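Local coordinates for protein beta-galactosidase (Bacteroides thetaiotaomicron, PDB 5MUJ) that probably acts as a glycoside hydrolase in the breakdown of plant pectin, and binds an oligosaccharide from chain B of rhamnogalacturonan II in its glycan pocket, at residues K116-Q121 with W182-K187; G123-L128 with T149-E154; P164-L169 with L203-S208; F225-G230 with T271-I276. All coordinates share one frame; numbering follows the deposited sequence.

Contact 1 of 4, residues K116-Q121 with W182-K187; sequences KWDCNQ and WESLDK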
# COMPACT_ATOMS: atom_id res chain seq x y z
N LYS A 116 -11.28 -13.69 -17.14
CA LYS A 116 -11.73 -13.54 -15.77
C LYS A 116 -12.06 -12.07 -15.47
O LYS A 116 -11.76 -11.20 -16.25
CB LYS A 116 -10.65 -14.08 -14.82
CG LYS A 116 -10.43 -15.57 -14.97
CD LYS A 116 -11.55 -16.38 -14.36
CE LYS A 116 -11.39 -17.82 -14.75
NZ LYS A 116 -12.37 -18.71 -14.15
N TRP A 117 -12.68 -11.83 -14.31
CA TRP A 117 -13.15 -10.50 -13.87
C TRP A 117 -12.02 -9.48 -13.73
O TRP A 117 -12.22 -8.29 -13.82
CB TRP A 117 -13.92 -10.60 -12.56
CG TRP A 117 -13.11 -10.91 -11.36
CD1 TRP A 117 -12.73 -12.14 -10.90
CD2 TRP A 117 -12.52 -9.95 -10.47
NE1 TRP A 117 -11.98 -12.02 -9.77
CE2 TRP A 117 -11.83 -10.68 -9.47
CE3 TRP A 117 -12.52 -8.56 -10.42
CZ2 TRP A 117 -11.13 -10.06 -8.44
CZ3 TRP A 117 -11.87 -7.94 -9.39
CH2 TRP A 117 -11.16 -8.70 -8.40
N ASP A 118 -10.84 -10.00 -13.46
CA ASP A 118 -9.66 -9.19 -13.21
C ASP A 118 -8.67 -9.30 -14.38
O ASP A 118 -7.47 -9.27 -14.17
CB ASP A 118 -9.02 -9.62 -11.89
CG ASP A 118 -8.70 -11.11 -11.84
OD1 ASP A 118 -8.90 -11.81 -12.89
OD2 ASP A 118 -8.23 -11.59 -10.76
N CYS A 119 -9.15 -9.45 -15.61
CA CYS A 119 -8.24 -9.76 -16.72
C CYS A 119 -7.18 -8.69 -16.99
O CYS A 119 -6.07 -9.03 -17.38
CB CYS A 119 -9.02 -10.05 -17.99
SG CYS A 119 -10.05 -8.68 -18.50
N ASN A 120 -7.48 -7.43 -16.71
CA ASN A 120 -6.60 -6.29 -17.06
C ASN A 120 -5.91 -5.58 -15.88
O ASN A 120 -4.93 -4.86 -16.10
CB ASN A 120 -7.40 -5.26 -17.90
CG ASN A 120 -7.77 -5.79 -19.26
OD1 ASN A 120 -7.02 -6.58 -19.85
ND2 ASN A 120 -8.91 -5.35 -19.80
N GLN A 121 -6.37 -5.80 -14.64
CA GLN A 121 -5.80 -5.17 -13.44
C GLN A 121 -5.59 -6.21 -12.36
O GLN A 121 -6.55 -6.85 -11.93
CB GLN A 121 -6.71 -4.07 -12.89
CG GLN A 121 -7.16 -3.03 -13.93
CD GLN A 121 -6.06 -2.03 -14.27
OE1 GLN A 121 -5.08 -1.92 -13.56
NE2 GLN A 121 -6.23 -1.29 -15.33
N TRP A 182 0.32 -16.91 -8.04
CA TRP A 182 -0.55 -17.21 -6.92
C TRP A 182 -1.97 -17.46 -7.51
O TRP A 182 -2.26 -17.04 -8.59
CB TRP A 182 -0.55 -16.02 -5.95
CG TRP A 182 0.74 -15.77 -5.20
CD1 TRP A 182 2.01 -15.82 -5.69
CD2 TRP A 182 0.85 -15.45 -3.82
NE1 TRP A 182 2.88 -15.49 -4.71
CE2 TRP A 182 2.22 -15.27 -3.54
CE3 TRP A 182 -0.10 -15.24 -2.80
CZ2 TRP A 182 2.67 -14.94 -2.26
CZ3 TRP A 182 0.35 -14.90 -1.54
CH2 TRP A 182 1.72 -14.76 -1.27
N GLU A 183 -2.74 -18.27 -6.81
CA GLU A 183 -4.10 -18.64 -7.23
C GLU A 183 -5.09 -17.60 -6.77
O GLU A 183 -4.96 -17.04 -5.70
CB GLU A 183 -4.48 -19.98 -6.61
CG GLU A 183 -3.57 -21.11 -7.08
CD GLU A 183 -3.88 -22.47 -6.51
OE1 GLU A 183 -4.71 -22.57 -5.56
OE2 GLU A 183 -3.26 -23.44 -7.01
N SER A 184 -6.09 -17.38 -7.59
CA SER A 184 -7.10 -16.38 -7.25
C SER A 184 -8.52 -16.82 -7.49
O SER A 184 -8.80 -17.76 -8.25
CB SER A 184 -6.77 -15.08 -7.92
OG SER A 184 -6.78 -15.19 -9.29
N LEU A 185 -9.41 -16.16 -6.75
CA LEU A 185 -10.87 -16.42 -6.85
C LEU A 185 -11.48 -15.85 -8.13
O LEU A 185 -11.02 -14.85 -8.67
CB LEU A 185 -11.60 -15.89 -5.63
CG LEU A 185 -11.28 -16.55 -4.29
CD1 LEU A 185 -12.23 -16.04 -3.24
CD2 LEU A 185 -11.30 -18.08 -4.35
N ASP A 186 -12.56 -16.48 -8.57
CA ASP A 186 -13.20 -16.08 -9.81
C ASP A 186 -14.26 -14.97 -9.68
O ASP A 186 -14.89 -14.60 -10.68
CB ASP A 186 -13.77 -17.33 -10.48
CG ASP A 186 -12.68 -18.22 -11.06
OD1 ASP A 186 -11.46 -17.89 -10.97
OD2 ASP A 186 -13.03 -19.26 -11.62
N LYS A 187 -14.37 -14.43 -8.46
CA LYS A 187 -15.19 -13.31 -8.09
C LYS A 187 -14.37 -12.43 -7.13
O LYS A 187 -13.54 -12.95 -6.37
CB LYS A 187 -16.45 -13.83 -7.37
CG LYS A 187 -16.20 -14.52 -6.02
CD LYS A 187 -17.35 -15.43 -5.57
CE LYS A 187 -18.46 -14.67 -4.85
NZ LYS A 187 -19.79 -15.37 -4.91
O HOH W 1 -14.06 -14.25 -13.27
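Lys116 and Trp117 grip Leu185 and Asp186 where two pieces of one blade of a five-bladed beta-propeller, far apart in sequence, meet at the surface: the type I turn Lys116-Cys119, which leads into strand 121-126, and the end of the outermost strand 183-184. The charged part is a salt bridge. The lysine chain bends at chi2 (-75°), which turns CD toward Asp186, and its NZ comes to 2.7 Å from Asp186 OD2, meeting that oxygen from above the carboxylate plane. The other oxygen, OD1, is bridged to Arg113, so the carboxylate is shared between two cations. An alanine in place of Lys116 would probably leave Asp186 OD2 without its mate and the carboxylate held by Arg113 at OD1, freer to turn. The neutral part rests on the indole. Trp117 NE1 donates to Leu185 O at 3.2 Å, the acceptor lying in the ring plane and the N-H pointing at it within 20° of straight (160°). That carbonyl also receives a bond from Arg113 NH2. Asp118 CB lies over the centre of one indole face, 3.7 Å above the plane, while the carboxylate of Asp118 turns to Tyr150 OH, Arg113 and Arg122. A water completes the seam: it accepts from the backbone N of Trp117 at 3.0 Å and donates to Asp186 O at 2.7 Å.

Contact 2 of 4, residues G123-L128 with T149-E154; sequences GGFPAL and TYIGGE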
# COMPACT_ATOMS: atom_id res chain seq x y z
N GLY A 123 -3.20 -6.03 -9.17
CA GLY A 123 -2.19 -5.33 -8.33
C GLY A 123 -2.26 -5.78 -6.90
O GLY A 123 -3.10 -5.34 -6.13
N GLY A 124 -1.26 -6.55 -6.44
CA GLY A 124 -1.36 -7.30 -5.20
C GLY A 124 -0.58 -6.84 -3.99
O GLY A 124 0.48 -6.19 -4.10
N PHE A 125 -1.08 -7.26 -2.81
CA PHE A 125 -0.63 -6.81 -1.52
C PHE A 125 -0.65 -8.02 -0.57
O PHE A 125 -1.68 -8.46 -0.06
CB PHE A 125 -1.49 -5.71 -0.95
CG PHE A 125 -1.81 -4.62 -1.93
CD1 PHE A 125 -0.87 -3.67 -2.29
CD2 PHE A 125 -3.04 -4.59 -2.52
CE1 PHE A 125 -1.19 -2.69 -3.23
CE2 PHE A 125 -3.38 -3.63 -3.45
CZ PHE A 125 -2.45 -2.68 -3.82
N PRO A 126 0.50 -8.64 -0.34
CA PRO A 126 0.46 -9.77 0.57
C PRO A 126 -0.26 -9.50 1.89
O PRO A 126 -0.32 -8.35 2.37
CB PRO A 126 1.95 -10.06 0.79
CG PRO A 126 2.54 -9.72 -0.52
CD PRO A 126 1.79 -8.52 -1.02
N ALA A 127 -0.82 -10.58 2.44
CA ALA A 127 -1.65 -10.53 3.63
C ALA A 127 -1.04 -11.25 4.80
O ALA A 127 -0.07 -12.02 4.67
CB ALA A 127 -3.01 -11.15 3.31
N LEU A 128 -1.59 -10.96 5.96
CA LEU A 128 -1.24 -11.55 7.21
C LEU A 128 0.25 -11.32 7.56
O LEU A 128 0.94 -12.24 8.03
CB LEU A 128 -1.56 -13.04 7.21
CG LEU A 128 -2.92 -13.48 6.65
CD1 LEU A 128 -3.12 -14.96 6.90
CD2 LEU A 128 -4.09 -12.68 7.20
N THR A 149 -4.29 -9.94 -0.95
CA THR A 149 -5.42 -9.26 -1.58
C THR A 149 -4.89 -8.39 -2.68
O THR A 149 -3.73 -8.05 -2.72
CB THR A 149 -6.25 -8.40 -0.62
OG1 THR A 149 -5.42 -7.36 -0.07
CG2 THR A 149 -6.87 -9.28 0.48
N TYR A 150 -5.77 -7.98 -3.58
CA TYR A 150 -5.38 -7.23 -4.76
C TYR A 150 -6.44 -6.28 -5.34
O TYR A 150 -7.68 -6.44 -5.12
CB TYR A 150 -4.81 -8.17 -5.85
CG TYR A 150 -5.78 -9.16 -6.46
CD1 TYR A 150 -6.51 -8.85 -7.62
CD2 TYR A 150 -5.91 -10.44 -5.94
CE1 TYR A 150 -7.36 -9.79 -8.21
CE2 TYR A 150 -6.76 -11.39 -6.52
CZ TYR A 150 -7.47 -11.07 -7.66
OH TYR A 150 -8.29 -12.06 -8.20
N ILE A 151 -5.95 -5.26 -6.04
CA ILE A 151 -6.75 -4.39 -6.93
C ILE A 151 -7.03 -5.22 -8.18
O ILE A 151 -6.07 -5.62 -8.89
CB ILE A 151 -5.98 -3.10 -7.28
CG1 ILE A 151 -5.89 -2.18 -6.06
CG2 ILE A 151 -6.52 -2.44 -8.54
CD1 ILE A 151 -4.97 -0.99 -6.22
N GLY A 152 -8.31 -5.50 -8.46
CA GLY A 152 -8.69 -6.26 -9.63
C GLY A 152 -9.71 -5.52 -10.48
O GLY A 152 -10.48 -4.73 -9.94
N GLY A 153 -9.71 -5.75 -11.79
CA GLY A 153 -10.66 -5.08 -12.67
C GLY A 153 -10.48 -5.49 -14.11
O GLY A 153 -9.47 -6.10 -14.48
N GLU A 154 -11.47 -5.16 -14.92
CA GLU A 154 -11.48 -5.51 -16.31
C GLU A 154 -11.21 -4.34 -17.25
O GLU A 154 -11.06 -4.55 -18.44
CB GLU A 154 -12.78 -6.23 -16.70
CG GLU A 154 -14.07 -5.46 -16.56
CD GLU A 154 -15.27 -6.28 -16.97
OE1 GLU A 154 -15.24 -7.54 -16.89
OE2 GLU A 154 -16.28 -5.67 -17.40
O HOH W 2 -3.63 -8.12 2.07
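Gly123, Gly124 and Phe125 run antiparallel to Ile151, Tyr150 and Thr149 (168° between the strand directions), with two hydrogen-bonded pairs, Gly123-Ile151 and Phe125-Thr149, on either side of the non-hydrogen-bonded pair Gly124-Tyr150. Each outer pair is tied twice; Gly123 N reaches Ile151 O at 2.9 Å and Phe125 N reaches Thr149 O at 2.8 Å. The middle pair is drawn close, Gly124 CA and Tyr150 CA being 4.0 Å apart, and Tyr150 CB lies 3.6 Å from Gly124 CA. Phe125, Thr149 and Ile151 share one face of the sheet. There the phenyl ring, its CG anti to the carbonyl carbon (chi1 -46°), meets Ile151 with its edge: CE2 is 3.9 Å from Ile151 CG1, which lies in the ring plane, and CZ is as far from CD1. Thr149 OG1 is bonded to Ser208 OG and shares a water with Phe125 O, to which the water donates at 2.9 Å. Tyr150 goes to the opposite face, where Arg122 makes a cation-pi contact with its ring. Together these are the two innermost strands of a propeller blade. Strand 166-172 continues the sheet through Gly168 and Phe166, while Phe125 packs on Lys207 of the next blade and Cys62 of the preceding one.

Contact 3 of 4, residues P164-L169 with L203-S208; sequences PLFVGL and LTQYKS. With 8PK (4-O-[(1R)-1-hydroxyethyl]-2-O-methyl-alpha-L-fucopyranose), chain B.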
# COMPACT_ATOMS: atom_id res chain seq x y z
N PRO A 164 -14.30 0.38 -12.92
CA PRO A 164 -13.97 0.36 -11.51
C PRO A 164 -13.02 -0.78 -11.08
O PRO A 164 -12.82 -1.76 -11.82
CB PRO A 164 -15.35 0.27 -10.80
CG PRO A 164 -16.25 -0.30 -11.81
CD PRO A 164 -15.76 0.23 -13.13
N LEU A 165 -12.45 -0.61 -9.90
CA LEU A 165 -11.58 -1.65 -9.33
C LEU A 165 -12.20 -2.22 -8.06
O LEU A 165 -12.86 -1.50 -7.29
CB LEU A 165 -10.21 -1.11 -9.07
CG LEU A 165 -9.60 -0.32 -10.20
CD1 LEU A 165 -8.65 0.71 -9.60
CD2 LEU A 165 -8.89 -1.22 -11.19
N PHE A 166 -12.10 -3.54 -7.90
CA PHE A 166 -12.68 -4.26 -6.78
C PHE A 166 -11.59 -5.01 -6.04
O PHE A 166 -10.52 -5.25 -6.62
CB PHE A 166 -13.78 -5.26 -7.24
CG PHE A 166 -14.73 -4.72 -8.28
CD1 PHE A 166 -15.32 -3.46 -8.12
CD2 PHE A 166 -15.02 -5.45 -9.40
CE1 PHE A 166 -16.19 -2.96 -9.09
CE2 PHE A 166 -15.90 -4.97 -10.37
CZ PHE A 166 -16.47 -3.72 -10.21
N VAL A 167 -11.85 -5.44 -4.80
CA VAL A 167 -10.88 -6.22 -4.00
C VAL A 167 -10.92 -7.71 -4.33
O VAL A 167 -11.85 -8.41 -4.08
CB VAL A 167 -11.06 -6.03 -2.44
CG1 VAL A 167 -9.89 -6.61 -1.61
CG2 VAL A 167 -11.11 -4.57 -2.11
N GLY A 168 -9.81 -8.23 -4.83
CA GLY A 168 -9.67 -9.66 -5.03
C GLY A 168 -8.86 -10.38 -3.94
O GLY A 168 -8.20 -9.75 -3.13
N LEU A 169 -8.95 -11.70 -3.94
CA LEU A 169 -8.27 -12.56 -2.97
C LEU A 169 -7.43 -13.58 -3.72
O LEU A 169 -7.92 -14.20 -4.67
CB LEU A 169 -9.28 -13.34 -2.12
CG LEU A 169 -8.69 -14.25 -1.02
CD1 LEU A 169 -7.95 -13.46 0.05
CD2 LEU A 169 -9.80 -15.10 -0.41
N LEU A 203 -17.48 4.41 -5.58
CA LEU A 203 -16.88 4.73 -6.88
C LEU A 203 -15.92 3.64 -7.38
O LEU A 203 -15.95 3.22 -8.53
CB LEU A 203 -16.18 6.09 -6.82
CG LEU A 203 -17.15 7.25 -6.50
CD1 LEU A 203 -16.45 8.59 -6.30
CD2 LEU A 203 -18.22 7.38 -7.59
N THR A 204 -15.07 3.16 -6.48
CA THR A 204 -14.05 2.16 -6.81
C THR A 204 -13.33 1.85 -5.52
O THR A 204 -13.28 2.67 -4.61
CB THR A 204 -13.07 2.64 -7.91
OG1 THR A 204 -12.00 1.70 -8.04
CG2 THR A 204 -12.51 4.02 -7.58
N GLN A 205 -12.80 0.65 -5.44
CA GLN A 205 -11.92 0.26 -4.35
C GLN A 205 -10.49 0.40 -4.83
O GLN A 205 -10.21 0.40 -6.03
CB GLN A 205 -12.30 -1.12 -3.80
CG GLN A 205 -13.73 -0.99 -3.16
CD GLN A 205 -14.60 -2.22 -3.14
OE1 GLN A 205 -15.64 -2.25 -2.43
NE2 GLN A 205 -14.31 -3.17 -3.98
N TYR A 206 -9.61 0.64 -3.88
CA TYR A 206 -8.19 0.74 -4.21
C TYR A 206 -7.37 -0.26 -3.33
O TYR A 206 -7.77 -1.44 -3.22
CB TYR A 206 -7.71 2.17 -4.10
CG TYR A 206 -8.30 3.13 -5.09
CD1 TYR A 206 -7.86 3.16 -6.41
CD2 TYR A 206 -9.28 4.05 -4.72
CE1 TYR A 206 -8.32 4.06 -7.32
CE2 TYR A 206 -9.79 4.94 -5.65
CZ TYR A 206 -9.33 4.95 -6.94
OH TYR A 206 -9.82 5.88 -7.82
N LYS A 207 -6.25 0.17 -2.72
CA LYS A 207 -5.38 -0.78 -1.96
C LYS A 207 -6.13 -1.37 -0.76
O LYS A 207 -7.04 -0.67 -0.23
CB LYS A 207 -4.06 -0.12 -1.49
CG LYS A 207 -3.30 -0.93 -0.47
CD LYS A 207 -1.81 -0.58 -0.30
CE LYS A 207 -1.16 -1.45 0.76
NZ LYS A 207 0.31 -1.17 0.85
N SER A 208 -5.86 -2.63 -0.43
CA SER A 208 -6.31 -3.32 0.77
C SER A 208 -5.15 -4.06 1.42
O SER A 208 -4.18 -4.40 0.74
CB SER A 208 -7.38 -4.36 0.41
OG SER A 208 -6.81 -5.33 -0.49
O9 8PK B . -14.56 6.83 -12.05
C8 8PK B . -13.90 6.38 -10.88
C10 8PK B . -13.85 4.86 -10.86
O4 8PK B . -12.58 6.94 -10.81
C4 8PK B . -12.56 8.37 -10.90
C5 8PK B . -11.25 8.80 -11.53
C6 8PK B . -11.04 8.16 -12.90
O5 8PK B . -10.15 8.46 -10.65
C3 8PK B . -12.74 9.01 -9.53
O3 8PK B . -13.97 8.63 -8.90
C2 8PK B . -11.59 8.60 -8.65
O2 8PK B . -11.76 9.24 -7.38
C7 8PK B . -12.10 8.35 -6.31
C1 8PK B . -10.26 8.97 -9.31
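Leu165 and Val167 pack on Thr204, Gln205 and Ser208 in a contact between blades of the five-bladed beta-propeller, joining the third strand of one blade to the innermost strand of the next. The segments do not pair as a sheet: their strands diverge by 46° and approach no closer than 6.1 Å. Two hydrogen bonds link them where segment 203-208 begins. Gln205 N donates to Leu165 O at 2.8 Å, and Leu165 N donates to Thr204 OG1 at 3.0 Å. Because that hydroxyl stands anti to the backbone N (chi1 172°), it can also give its own proton to Gln205 O, and is thus both acceptor and donor. The leucine and threonine side chains lie side by side, pointing the same way, with Leu165 CB 3.5 Å from Thr204 OG1. Farther along, Val167 crosses Gln205 at about a right angle; its CG2 meets Gln205 CB, and its CG1 reaches Ser208 OG at 3.5 Å. The Gln205 amide NE2 sits at the edge of the Phe166 ring and makes a weak bond to Leu190 O. Segment 203-208 also lines the glycan pocket, through Leu203, Thr204 and Tyr206: Thr204 CG2 touches methyl carbon C10 of the substituted fucose (3.6 Å), and Tyr206 OH approaches its C2 at 3.3 Å, while Lys238 hydrogen-bonds the sugar. Leu165 packs on Gln121 of strand 121-126, and Ser208 rests on Met224 and Tyr226 of strand 222-231.

Contact 4 of 4, residues F225-G230 with T271-I276; sequences FYNAGG and TGDAHI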
# COMPACT_ATOMS: atom_id res chain seq x y z
N PHE A 225 -7.92 -3.36 6.11
CA PHE A 225 -7.84 -1.96 6.04
C PHE A 225 -7.72 -1.66 4.53
O PHE A 225 -6.95 -2.18 3.83
CB PHE A 225 -6.65 -1.28 6.82
CG PHE A 225 -6.94 -1.03 8.27
CD1 PHE A 225 -6.96 -2.05 9.14
CD2 PHE A 225 -7.26 0.24 8.75
CE1 PHE A 225 -7.24 -1.85 10.44
CE2 PHE A 225 -7.57 0.43 10.09
CZ PHE A 225 -7.50 -0.61 10.94
N TYR A 226 -8.65 -0.87 4.02
CA TYR A 226 -8.66 -0.54 2.59
C TYR A 226 -9.14 0.87 2.31
O TYR A 226 -9.88 1.45 3.11
CB TYR A 226 -9.48 -1.54 1.75
CG TYR A 226 -11.00 -1.57 1.91
CD1 TYR A 226 -11.59 -2.03 3.08
CD2 TYR A 226 -11.81 -1.25 0.83
CE1 TYR A 226 -12.98 -2.14 3.18
CE2 TYR A 226 -13.19 -1.30 0.94
CZ TYR A 226 -13.75 -1.76 2.13
OH TYR A 226 -15.13 -1.89 2.28
N ASN A 227 -8.67 1.44 1.21
CA ASN A 227 -9.11 2.77 0.79
C ASN A 227 -9.93 2.66 -0.49
O ASN A 227 -9.87 1.70 -1.24
CB ASN A 227 -7.96 3.83 0.73
CG ASN A 227 -6.82 3.44 -0.19
OD1 ASN A 227 -6.02 2.56 0.16
ND2 ASN A 227 -6.66 4.18 -1.29
N ALA A 228 -10.86 3.60 -0.65
CA ALA A 228 -11.84 3.56 -1.71
C ALA A 228 -12.32 4.98 -1.94
O ALA A 228 -12.11 5.80 -1.10
CB ALA A 228 -13.01 2.67 -1.30
N GLY A 229 -12.92 5.22 -3.11
CA GLY A 229 -13.45 6.52 -3.49
C GLY A 229 -14.97 6.58 -3.30
O GLY A 229 -15.65 5.64 -3.57
N GLY A 230 -15.44 7.71 -2.81
CA GLY A 230 -16.87 7.99 -2.68
C GLY A 230 -17.11 9.44 -2.39
O GLY A 230 -16.19 10.26 -2.32
N THR A 271 -6.71 10.02 1.05
CA THR A 271 -6.10 9.43 2.21
C THR A 271 -6.09 7.94 1.91
O THR A 271 -7.15 7.34 1.63
CB THR A 271 -6.90 9.68 3.51
OG1 THR A 271 -7.11 11.09 3.70
CG2 THR A 271 -6.20 9.06 4.74
N GLY A 272 -4.88 7.34 1.94
CA GLY A 272 -4.84 5.95 1.66
C GLY A 272 -3.58 5.17 1.93
O GLY A 272 -2.69 5.57 2.68
N ASP A 273 -3.57 4.00 1.32
CA ASP A 273 -2.57 2.97 1.53
C ASP A 273 -2.15 2.84 2.99
O ASP A 273 -0.98 2.95 3.34
CB ASP A 273 -1.38 3.17 0.56
CG ASP A 273 -1.79 2.96 -0.91
OD1 ASP A 273 -3.00 3.09 -1.25
OD2 ASP A 273 -0.91 2.61 -1.73
N ALA A 274 -3.12 2.54 3.82
CA ALA A 274 -2.91 2.29 5.22
C ALA A 274 -2.04 1.05 5.40
O ALA A 274 -2.32 -0.02 4.83
CB ALA A 274 -4.22 2.16 5.98
N HIS A 275 -1.00 1.23 6.21
CA HIS A 275 0.02 0.23 6.55
C HIS A 275 0.20 0.31 8.06
O HIS A 275 0.72 1.29 8.57
CB HIS A 275 1.33 0.49 5.76
CG HIS A 275 2.56 -0.23 6.28
ND1 HIS A 275 2.63 -1.59 6.42
CD2 HIS A 275 3.77 0.26 6.64
CE1 HIS A 275 3.85 -1.93 6.86
NE2 HIS A 275 4.55 -0.82 7.01
N ILE A 276 -0.26 -0.73 8.75
CA ILE A 276 -0.34 -0.77 10.23
C ILE A 276 0.70 -1.69 10.85
O ILE A 276 0.84 -2.84 10.45
CB ILE A 276 -1.75 -1.20 10.69
CG1 ILE A 276 -2.79 -0.25 10.10
CG2 ILE A 276 -1.84 -1.20 12.23
CD1 ILE A 276 -4.20 -0.53 10.52
O HOH W 3 -4.48 -0.86 3.19
O HOH W 4 -5.60 1.60 2.82
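Asn227 CG falls between the backbone N and the carbonyl carbon: chi1 of 57° puts it over the neighbouring strand, 3.7 Å from Gly272 CA, and chi2 of -73° sets the turn of the amide. Asn227 and Phe225 belong to the second strand of a five-bladed propeller blade, and their partners to the innermost strand of the following blade. The two strands run almost antiparallel (170°) yet stay 6.2 Å apart, too far for direct backbone pairing, so side chains and waters fill the seam. Asn227 OD1 accepts the N-H of Asp273 at 3.1 Å, the donor standing well above the amide plane, and takes a second bond from a water that in turn accepts from Ala274 N. Asn227 ND2 packs beside Gly272 CA, where a side chain would clash, and makes a weak bond to Glu240. An alanine at Asn227 would probably leave Asp273 N and the water without their shared acceptor. A bound rhamnose lies about 6 Å from the side chain of Asp273. The apolar half lies farther along, at Ala274 and Ile276: Phe225 CB meets Ala274 CB at 4.3 Å, and Ile276 CD1 lies over one face of the Phe225 ring, modelled too close for its exact distance to carry weight. Between the two backbones a second water donates to Phe225 O at 2.9 Å and to Ala274 O at 2.8 Å.

How the contacts relate
Along the chain, contact 1 opens first, in the loop before strand 121-126, and closes at strand 183-184, bringing the start and end of one propeller blade together. Contact 2 opens and closes wholly within that span, pairing the blade's two inner strands; Asp118 OD2 and Tyr150 OH join the two contacts. Contact 3 opens before contact 1 has closed and ends after it, so the two cross, and it carries the chain into the next blade. Thr149 and Ser208 connect it to contact 2. Contact 4 follows in series, leading from that blade to the one beginning at 270-279; backbone bonds between strands 204-212 and 222-231 tie it to contact 3.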